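Local coordinates for putative esterase PA1618 (Pseudomonas aeruginosa, PDB 4QD8), which probably hydrolyses acyl-CoA thioesters as a hotdog-fold thioesterase of the PaaI family, and binds the substrate analogue phenacyl-CoA, at residues T112-I118 with A131-V137. Residues are numbered along the deposited sequence.
Sequences TTHVWDI and ARLTMAV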
ATOM      1  N   THR A 112      -7.049  -3.541 -18.412  1.00 18.61           N
ATOM      2  CA  THR A 112      -6.956  -4.729 -17.558  1.00 20.83           C
ATOM      3  C   THR A 112      -6.995  -4.397 -16.065  1.00 19.84           C
ATOM      4  O   THR A 112      -7.221  -5.281 -15.242  1.00 21.75           O
ATOM      5  CB  THR A 112      -5.694  -5.550 -17.846  1.00 22.89           C
ATOM      6  OG1 THR A 112      -4.536  -4.751 -17.611  1.00 24.42           O
ATOM      7  CG2 THR A 112      -5.681  -6.027 -19.292  1.00 25.39           C
ATOM      8  N   THR A 113      -6.779  -3.129 -15.727  1.00 19.64           N
ATOM      9  CA  THR A 113      -6.870  -2.690 -14.328  1.00 18.24           C
ATOM     10  C   THR A 113      -7.579  -1.357 -14.216  1.00 19.82           C
ATOM     11  O   THR A 113      -7.540  -0.545 -15.136  1.00 19.43           O
ATOM     12  CB  THR A 113      -5.483  -2.532 -13.662  1.00 21.42           C
ATOM     13  OG1 THR A 113      -4.735  -1.540 -14.373  1.00 22.58           O
ATOM     14  CG2 THR A 113      -4.724  -3.849 -13.640  1.00 24.78           C
ATOM     15  N   HIS A 114      -8.230  -1.133 -13.077  1.00 17.08           N
ATOM     16  CA  HIS A 114      -8.825   0.159 -12.768  1.00 12.65           C
ATOM     17  C   HIS A 114      -8.226   0.593 -11.454  1.00 13.09           C
ATOM     18  O   HIS A 114      -7.984  -0.242 -10.584  1.00 16.55           O
ATOM     19  CB  HIS A 114     -10.333   0.044 -12.541  1.00 17.61           C
ATOM     20  CG  HIS A 114     -11.128  -0.241 -13.771  1.00 16.92           C
ATOM     21  ND1 HIS A 114     -12.482  -0.502 -13.728  1.00 20.66           N
ATOM     22  CD2 HIS A 114     -10.772  -0.312 -15.079  1.00 20.64           C
ATOM     23  CE1 HIS A 114     -12.927  -0.706 -14.958  1.00 20.23           C
ATOM     24  NE2 HIS A 114     -11.911  -0.608 -15.793  1.00 18.99           N
ATOM     25  N   VAL A 115      -8.004   1.890 -11.304  1.00 13.30           N
ATOM     26  CA  VAL A 115      -7.524   2.431 -10.028  1.00 12.89           C
ATOM     27  C   VAL A 115      -8.499   3.519  -9.573  1.00 13.79           C
ATOM     28  O   VAL A 115      -8.787   4.465 -10.318  1.00 14.83           O
ATOM     29  CB  VAL A 115      -6.090   2.989 -10.156  1.00 13.10           C
ATOM     30  CG1 VAL A 115      -5.584   3.495  -8.796  1.00 15.53           C
ATOM     31  CG2 VAL A 115      -5.132   1.926 -10.689  1.00 14.75           C
ATOM     32  N   TRP A 116      -9.006   3.378  -8.345  1.00 12.36           N
ATOM     33  CA  TRP A 116      -9.980   4.298  -7.755  1.00 13.09           C
ATOM     34  C   TRP A 116      -9.394   5.007  -6.531  1.00 13.47           C
ATOM     35  O   TRP A 116      -8.685   4.380  -5.737  1.00 14.66           O
ATOM     36  CB  TRP A 116     -11.232   3.525  -7.309  1.00 14.18           C
ATOM     37  CG  TRP A 116     -11.994   2.937  -8.459  1.00 13.80           C
ATOM     38  CD1 TRP A 116     -11.939   1.651  -8.909  1.00 17.15           C
ATOM     39  CD2 TRP A 116     -12.891   3.634  -9.326  1.00 16.38           C
ATOM     40  NE1 TRP A 116     -12.762   1.504 -10.010  1.00 17.03           N
ATOM     41  CE2 TRP A 116     -13.358   2.709 -10.283  1.00 17.92           C
ATOM     42  CE3 TRP A 116     -13.342   4.957  -9.394  1.00 14.93           C
ATOM     43  CZ2 TRP A 116     -14.265   3.064 -11.302  1.00 17.25           C
ATOM     44  CZ3 TRP A 116     -14.256   5.309 -10.405  1.00 18.85           C
ATOM     45  CH2 TRP A 116     -14.696   4.360 -11.340  1.00 18.66           C
ATOM     46  N   ASP A 117      -9.707   6.293  -6.403  1.00 14.58           N
ATOM     47  CA  ASP A 117      -9.338   7.117  -5.253  1.00 15.66           C
ATOM     48  C   ASP A 117     -10.585   7.189  -4.376  1.00 17.30           C
ATOM     49  O   ASP A 117     -11.644   7.617  -4.845  1.00 16.37           O
ATOM     50  CB  ASP A 117      -8.949   8.508  -5.757  1.00 16.18           C
ATOM     51  CG  ASP A 117      -8.740   9.509  -4.639  1.00 21.67           C
ATOM     52  OD1 ASP A 117      -7.918   9.259  -3.739  1.00 22.47           O
ATOM     53  OD2 ASP A 117      -9.385  10.571  -4.687  1.00 29.57           O
ATOM     54  N   ILE A 118     -10.505   6.744  -3.121  1.00 15.87           N
ATOM     55  CA  ILE A 118     -11.707   6.729  -2.286  1.00 13.44           C
ATOM     56  C   ILE A 118     -11.466   7.521  -1.005  1.00 14.86           C
ATOM     57  O   ILE A 118     -10.539   7.222  -0.249  1.00 17.38           O
ATOM     58  CB  ILE A 118     -12.176   5.291  -1.998  1.00 13.98           C
ATOM     59  CG1 ILE A 118     -12.475   4.597  -3.331  1.00 16.00           C
ATOM     60  CG2 ILE A 118     -13.453   5.296  -1.148  1.00 17.65           C
ATOM     61  CD1 ILE A 118     -12.227   3.123  -3.322  1.00 19.85           C
ATOM     62  N   ALA A 131      -8.413   5.767   0.824  1.00 12.45           N
ATOM     63  CA  ALA A 131      -8.101   4.442   0.307  1.00 12.83           C
ATOM     64  C   ALA A 131      -7.754   4.537  -1.162  1.00 14.18           C
ATOM     65  O   ALA A 131      -8.216   5.441  -1.855  1.00 14.55           O
ATOM     66  CB  ALA A 131      -9.272   3.483   0.511  1.00 14.78           C
ATOM     67  N   ARG A 132      -6.935   3.606  -1.632  1.00 14.84           N
ATOM     68  CA  ARG A 132      -6.756   3.455  -3.074  1.00 14.72           C
ATOM     69  C   ARG A 132      -6.973   2.002  -3.453  1.00 12.69           C
ATOM     70  O   ARG A 132      -6.473   1.071  -2.801  1.00 13.62           O
ATOM     71  CB  ARG A 132      -5.397   3.986  -3.549  1.00 12.76           C
ATOM     72  CG  ARG A 132      -5.342   4.158  -5.083  1.00 13.56           C
ATOM     73  CD  ARG A 132      -4.101   4.922  -5.551  1.00 14.35           C
ATOM     74  NE  ARG A 132      -2.901   4.117  -5.403  1.00 15.69           N
ATOM     75  CZ  ARG A 132      -2.002   4.260  -4.436  1.00 17.98           C
ATOM     76  NH1 ARG A 132      -2.133   5.229  -3.534  1.00 17.62           N
ATOM     77  NH2 ARG A 132      -0.964   3.443  -4.387  1.00 19.49           N
ATOM     78  N   LEU A 133      -7.776   1.798  -4.489  1.00 12.10           N
ATOM     79  CA  LEU A 133      -8.180   0.450  -4.863  1.00 13.24           C
ATOM     80  C   LEU A 133      -7.788   0.154  -6.304  1.00 12.39           C
ATOM     81  O   LEU A 133      -8.065   0.954  -7.197  1.00 13.44           O
ATOM     82  CB  LEU A 133      -9.702   0.322  -4.745  1.00 14.77           C
ATOM     83  CG  LEU A 133     -10.316  -1.019  -5.176  1.00 12.87           C
ATOM     84  CD1 LEU A 133      -9.823  -2.173  -4.316  1.00 16.92           C
ATOM     85  CD2 LEU A 133     -11.858  -0.890  -5.096  1.00 15.73           C
ATOM     86  N   THR A 134      -7.120  -0.976  -6.503  1.00 13.80           N
ATOM     87  CA  THR A 134      -6.830  -1.502  -7.847  1.00 14.03           C
ATOM     88  C   THR A 134      -7.721  -2.711  -8.132  1.00 14.46           C
ATOM     89  O   THR A 134      -7.669  -3.708  -7.413  1.00 14.09           O
ATOM     90  CB  THR A 134      -5.374  -1.920  -7.953  1.00 14.23           C
ATOM     91  OG1 THR A 134      -4.554  -0.809  -7.580  1.00 17.31           O
ATOM     92  CG2 THR A 134      -5.017  -2.362  -9.398  1.00 17.25           C
ATOM     93  N   MET A 135      -8.537  -2.609  -9.185  1.00 14.12           N
ATOM     94  CA  MET A 135      -9.415  -3.695  -9.614  1.00 16.40           C
ATOM     95  C   MET A 135      -8.796  -4.373 -10.821  1.00 16.88           C
ATOM     96  O   MET A 135      -8.171  -3.717 -11.643  1.00 17.25           O
ATOM     97  CB  MET A 135     -10.779  -3.129 -10.033  1.00 16.94           C
ATOM     98  CG  MET A 135     -11.537  -2.420  -8.918  1.00 17.70           C
ATOM     99  SD  MET A 135     -12.037  -3.549  -7.608  1.00 18.91           S
ATOM    100  CE  MET A 135     -13.175  -4.629  -8.490  1.00 18.92           C
ATOM    101  N   ALA A 136      -8.962  -5.689 -10.919  1.00 16.30           N
ATOM    102  CA  ALA A 136      -8.596  -6.414 -12.135  1.00 17.81           C
ATOM    103  C   ALA A 136      -9.836  -6.548 -13.015  1.00 18.70           C
ATOM    104  O   ALA A 136     -10.931  -6.809 -12.529  1.00 19.71           O
ATOM    105  CB  ALA A 136      -8.052  -7.773 -11.801  1.00 17.60           C
ATOM    106  N   VAL A 137      -9.647  -6.371 -14.315  1.00 18.43           N
ATOM    107  CA  VAL A 137     -10.725  -6.579 -15.281  1.00 20.72           C
ATOM    108  C   VAL A 137     -10.493  -7.957 -15.895  1.00 27.08           C
ATOM    109  O   VAL A 137      -9.447  -8.191 -16.500  1.00 24.62           O
ATOM    110  CB  VAL A 137     -10.711  -5.496 -16.366  1.00 22.90           C
ATOM    111  CG1 VAL A 137     -11.909  -5.674 -17.306  1.00 24.26           C
ATOM    112  CG2 VAL A 137     -10.745  -4.124 -15.731  1.00 25.02           C
TER
HETATM  113  O   HOH W   1      -6.564   7.289  -3.257  1.00 18.53           O
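Start on the face that carries H114, W116 and I118 together with L133 and M135. H114 and W116, two residues apart on this face and both m at chi1, direct ND1 and NE1 to the same S71 hydroxyl on helix 56-72, and each nitrogen hydrogen-bonds to it. V137 CG2 lies over the H114 ring, 4.0 Å from its centroid, a CH-pi contact. M135 is m at all three chi angles, so the end of its side chain leads away from 112-118; CG still meets the W116 ring at its edge, 4.1 Å from CD1, while the side chain packs on S68 and S71 of the helix. I118, with chi2 between wells, brings CD1 to 4.0 Å from L133 CB.

This is the hairpin of strands 113-121 and 127-139 in a hotdog fold, where the antiparallel sheet wraps the long helix, here 56-72. Between H114 and I118 the three hydrogen-bonded pairs, H114–M135, W116–L133 and I118–A131, each make two backbone bonds, such as M135 N to H114 O at 2.8 Å; V137 N adds one to T112 O, also 2.8 Å.

The other face, with T113, V115, D117, R132, T134 and A136, is more polar. R132, t at chi1, sets CG 3.8 Å from V115 CG1; chi2 is t as well, then chi3 (p) bends the side chain, and its NH2 hydrogen-bonds N88 OD1 of the second subunit; T134 OG1 bonds N90 of that same subunit. D117 forms a salt bridge with R119, and a water donates to D117 OD1 (2.4 Å) and to A131 O (2.8 Å), linking the two strands beside the main-chain bonds.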